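Local coordinates for EmGH1 (Erythrobacter marinus, PDB 5Z87), which probably hydrolyses beta-glucosidic bonds as a family 3 glycoside hydrolase, at residues F178-D183 / I228-K233; G308-D313 / A340-E345. All coordinates share one frame; numbering follows the deposited sequence.

Overall arrangement
Interactions 1 and 2 both lie buried within the family 3 N-terminal domain and reach the same parallel sheet, with centres about 13 Å apart. Interaction 1 sits deep in the chain and reaches the ligand pocket through Phe-178 and Lys-233; in interaction 2, set farther out, only Asp-313 belongs to that pocket, and it makes no contact with 340-345. Their chemistry differs accordingly: a lysine ammonium grips a carbonyl in 178-183 / 228-233, whereas an aspartate flanked by arginines grips a backbone N-H in 308-313 / 340-345. The two meet where Ser-231 OG lies 2.7 Å from Tyr-309 OH, a probable hydrogen bond, and where Phe-178 packs on Val-311.

Interaction 1: residues F178-D183 / I228-K233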
# COMPACT_ATOMS: atom_id res chain seq x y z
N PHE A 178 -2.53 15.20 -24.84
CA PHE A 178 -2.40 14.88 -23.43
C PHE A 178 -1.84 13.47 -23.27
O PHE A 178 -2.47 12.55 -22.76
CB PHE A 178 -3.75 15.03 -22.74
CG PHE A 178 -4.33 16.43 -22.79
CD1 PHE A 178 -3.50 17.55 -22.84
CD2 PHE A 178 -5.72 16.62 -22.76
CE1 PHE A 178 -4.04 18.82 -22.86
CE2 PHE A 178 -6.27 17.90 -22.78
CZ PHE A 178 -5.43 19.00 -22.82
N SER A 179 -0.62 13.31 -23.79
CA SER A 179 0.08 12.04 -23.89
C SER A 179 1.56 12.35 -23.97
O SER A 179 1.93 13.45 -24.40
CB SER A 179 -0.36 11.24 -25.13
OG SER A 179 -1.73 10.91 -25.08
N PRO A 180 2.44 11.41 -23.58
CA PRO A 180 2.16 10.07 -23.05
C PRO A 180 1.85 10.04 -21.55
O PRO A 180 2.18 10.95 -20.80
CB PRO A 180 3.46 9.32 -23.31
CG PRO A 180 4.53 10.40 -23.14
CD PRO A 180 3.89 11.67 -23.67
N ASN A 181 1.19 8.97 -21.13
CA ASN A 181 1.05 8.63 -19.72
C ASN A 181 2.35 7.97 -19.30
O ASN A 181 2.68 6.88 -19.79
CB ASN A 181 -0.16 7.72 -19.54
CG ASN A 181 -0.35 7.25 -18.09
OD1 ASN A 181 0.60 6.87 -17.40
ND2 ASN A 181 -1.60 7.24 -17.65
N ILE A 182 3.10 8.61 -18.41
CA ILE A 182 4.36 8.01 -17.99
C ILE A 182 4.33 7.78 -16.48
O ILE A 182 5.35 7.88 -15.80
CB ILE A 182 5.56 8.86 -18.42
CG1 ILE A 182 5.44 10.29 -17.91
CG2 ILE A 182 5.65 8.85 -19.94
CD1 ILE A 182 6.62 11.18 -18.35
N ASP A 183 3.15 7.44 -15.96
CA ASP A 183 3.02 6.95 -14.60
C ASP A 183 3.67 5.57 -14.47
O ASP A 183 3.94 4.89 -15.46
CB ASP A 183 1.54 6.88 -14.19
CG ASP A 183 0.84 8.24 -14.29
OD1 ASP A 183 1.44 9.24 -13.82
OD2 ASP A 183 -0.29 8.32 -14.83
N ILE A 228 3.45 17.30 -33.09
CA ILE A 228 2.54 17.92 -32.13
C ILE A 228 3.23 17.95 -30.77
O ILE A 228 4.17 17.20 -30.51
CB ILE A 228 1.18 17.18 -32.03
CG1 ILE A 228 1.37 15.81 -31.33
CG2 ILE A 228 0.55 16.99 -33.41
CD1 ILE A 228 0.06 15.05 -31.05
N ALA A 229 2.74 18.83 -29.90
CA ALA A 229 3.27 18.92 -28.54
C ALA A 229 2.76 17.77 -27.67
O ALA A 229 1.58 17.39 -27.73
CB ALA A 229 2.87 20.26 -27.91
N THR A 230 3.66 17.22 -26.86
CA THR A 230 3.31 16.26 -25.82
C THR A 230 3.02 16.99 -24.51
O THR A 230 3.65 18.00 -24.20
CB THR A 230 4.45 15.26 -25.58
OG1 THR A 230 5.66 15.97 -25.32
CG2 THR A 230 4.66 14.37 -26.78
N SER A 231 2.07 16.46 -23.74
CA SER A 231 1.86 16.86 -22.35
C SER A 231 2.02 15.61 -21.48
O SER A 231 1.06 14.87 -21.25
CB SER A 231 0.48 17.51 -22.15
OG SER A 231 0.14 18.32 -23.26
N VAL A 232 3.23 15.38 -20.97
CA VAL A 232 3.47 14.16 -20.21
C VAL A 232 2.69 14.21 -18.91
O VAL A 232 2.60 15.26 -18.24
CB VAL A 232 4.98 13.98 -19.98
CG1 VAL A 232 5.67 13.69 -21.31
CG2 VAL A 232 5.57 15.24 -19.35
N LYS A 233 2.08 13.08 -18.55
CA LYS A 233 1.14 13.02 -17.43
C LYS A 233 1.34 11.69 -16.71
O LYS A 233 1.95 10.77 -17.26
CB LYS A 233 -0.29 13.19 -17.94
CG LYS A 233 -0.73 12.09 -18.88
CD LYS A 233 -2.15 12.29 -19.37
CE LYS A 233 -2.68 11.00 -20.00
NZ LYS A 233 -3.94 11.21 -20.81
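Lys-233 reaches over the backbone of 178-183 and gives its ammonium to a main-chain carbonyl, with NZ 2.8 Å from Phe-178 O. Its CG sits between the backbone N and the carbonyl carbon (chi1 62°), and from there the extended chain passes Pro-180 O and Asn-181 CB before NZ meets the carbonyl, 18° out of its plane. The main chain of the same residue is fixed as well. Lys-233 N bonds to Pro-180 O at 3.1 Å, while Lys-233 O receives Ile-182 N at 2.7 Å in a nearly straight bond (165° at the hydrogen). Farther back, Ser-231 N makes a weak bond to Ser-179 O, and Ser-231 OG meets the Phe-178 ring at its edge, in plane, 3.7 Å from CD1.

On the side turned from the lysine, Pro-180 and Val-232 lie side by side, CD of the proline 3.6 Å from CG1 of the valine, and Ile-182 crosses Val-232 with CD1 3.6 Å from its CB. This is the wall of a TIM-barrel-type domain: strand 229-235 runs beside the loop that follows strand 176-177. Thr-230 and Val-232 face the surrounding helices, Thr-230 meeting 201-216 and Val-232 meeting 263-270, while Lys-233 points to the ligand pocket, where NZ also bonds to a bound dithiothreitol, probably from the crystallisation liquor, and makes a long, weak ion pair with Glu-130.

The loop has a shape of its own: a cis peptide bond precedes Pro-180, and an Asx turn follows, Asn-181 OD1 accepting from Asp-183 N at 3.0 Å. An outer shell holds these groups in place. Glu-195 takes Asn-181 ND2, His-234 bonds to Asp-183 OD2, Tyr-309 and the carbonyl of Cys-177 fix Ser-231 OG, and Phe-128 stacks on the Phe-178 ring.

Interaction 2: residues G308-D313 / A340-E345; sequences GYVVSD and AGVDIE
Val-311 and Ile-344 form a single beta bridge, CA to CA 4.9 Å, between backbone runs 58° apart. The carbonyl of Val-310 is gripped twice, by Asp-343 N at 2.9 Å and by Ile-344 N at 3.1 Å, and Ser-312 N closes the bridge on Ile-344 O. A beta-alpha-beta crossover through helix 330-340 thus returns its chain to strand 309-311, after a turn at Gly-341, whose backbone angles, with positive phi, would jam a CB against the preceding carbonyl O.

Val-310 packs its CB 3.3 Å from Gly-341 O, while Val-311 and Ile-344 point the same way, CB of the valine 3.7 Å from CG2 of the isoleucine. Asp-343, its CG anti to the carbonyl carbon (chi1 -59°), turns its carboxylate to the strand: OD2 takes Val-310 N at 2.9 Å, on its anti side and 27° out of the carboxylate plane. Salt bridges to Arg-375 and Arg-301 hold the two oxygens. An alanine here would probably leave Val-310 N without its acceptor and both arginines without this counter-charge. With two guanidinium groups beside it, the buried carboxylate is likely to stay ionised, which suits it to accept the Val-310 amide.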
# COMPACT_ATOMS: atom_id res chain seq x y z
N GLY A 308 8.09 24.97 -20.79
CA GLY A 308 6.81 24.77 -21.44
C GLY A 308 5.65 25.12 -20.53
O GLY A 308 5.77 25.90 -19.59
N TYR A 309 4.51 24.51 -20.83
CA TYR A 309 3.27 24.76 -20.10
C TYR A 309 2.91 23.58 -19.21
O TYR A 309 3.20 22.41 -19.52
CB TYR A 309 2.11 25.06 -21.07
CG TYR A 309 1.75 23.90 -21.98
CD1 TYR A 309 0.83 22.93 -21.57
CD2 TYR A 309 2.34 23.77 -23.23
CE1 TYR A 309 0.50 21.87 -22.39
CE2 TYR A 309 2.01 22.70 -24.06
CZ TYR A 309 1.09 21.75 -23.63
OH TYR A 309 0.77 20.68 -24.44
N VAL A 310 2.26 23.90 -18.10
CA VAL A 310 1.62 22.92 -17.24
C VAL A 310 0.12 23.05 -17.47
O VAL A 310 -0.46 24.13 -17.25
CB VAL A 310 1.98 23.13 -15.76
CG1 VAL A 310 1.08 22.27 -14.89
CG2 VAL A 310 3.43 22.82 -15.52
N VAL A 311 -0.50 21.98 -17.92
CA VAL A 311 -1.95 21.94 -18.09
C VAL A 311 -2.55 21.12 -16.96
O VAL A 311 -1.95 20.14 -16.49
CB VAL A 311 -2.35 21.38 -19.47
CG1 VAL A 311 -1.72 20.00 -19.72
CG2 VAL A 311 -3.85 21.34 -19.62
N SER A 312 -3.69 21.56 -16.46
CA SER A 312 -4.39 20.79 -15.46
C SER A 312 -5.01 19.55 -16.09
O SER A 312 -5.31 19.51 -17.29
CB SER A 312 -5.48 21.62 -14.80
OG SER A 312 -6.66 21.61 -15.60
N ASP A 313 -5.22 18.53 -15.26
CA ASP A 313 -6.16 17.49 -15.64
C ASP A 313 -7.60 18.01 -15.49
O ASP A 313 -7.85 19.06 -14.89
CB ASP A 313 -5.92 16.23 -14.81
CG ASP A 313 -6.41 14.96 -15.51
OD1 ASP A 313 -7.30 15.07 -16.38
OD2 ASP A 313 -5.88 13.87 -15.19
N ALA A 340 0.99 27.96 -7.76
CA ALA A 340 1.76 26.72 -7.70
C ALA A 340 2.50 26.51 -9.00
O ALA A 340 3.66 26.09 -9.00
CB ALA A 340 0.86 25.53 -7.39
N GLY A 341 1.86 26.81 -10.13
CA GLY A 341 2.51 26.64 -11.41
C GLY A 341 1.70 25.94 -12.48
O GLY A 341 2.28 25.47 -13.47
N VAL A 342 0.39 25.83 -12.31
CA VAL A 342 -0.50 25.40 -13.39
C VAL A 342 -0.77 26.60 -14.30
O VAL A 342 -1.30 27.62 -13.85
CB VAL A 342 -1.82 24.84 -12.85
CG1 VAL A 342 -2.70 24.42 -14.01
CG2 VAL A 342 -1.57 23.67 -11.87
N ASP A 343 -0.43 26.46 -15.58
CA ASP A 343 -0.51 27.57 -16.54
C ASP A 343 -1.84 27.63 -17.27
O ASP A 343 -2.34 28.73 -17.52
CB ASP A 343 0.63 27.47 -17.56
CG ASP A 343 1.99 27.48 -16.92
OD1 ASP A 343 2.21 28.35 -16.04
OD2 ASP A 343 2.83 26.63 -17.28
N ILE A 344 -2.42 26.49 -17.64
CA ILE A 344 -3.66 26.48 -18.41
C ILE A 344 -4.60 25.45 -17.81
O ILE A 344 -4.19 24.32 -17.49
CB ILE A 344 -3.41 26.22 -19.91
CG1 ILE A 344 -4.73 26.10 -20.66
CG2 ILE A 344 -2.55 25.00 -20.12
CD1 ILE A 344 -4.59 26.34 -22.16
N GLU A 345 -5.86 25.83 -17.63
CA GLU A 345 -6.85 25.02 -16.96
C GLU A 345 -7.69 24.27 -18.00
O GLU A 345 -8.36 24.87 -18.83
CB GLU A 345 -7.75 25.87 -16.08
CG GLU A 345 -8.91 25.11 -15.54
CD GLU A 345 -9.87 25.99 -14.81
OE1 GLU A 345 -10.34 25.58 -13.72
OE2 GLU A 345 -10.14 27.10 -15.30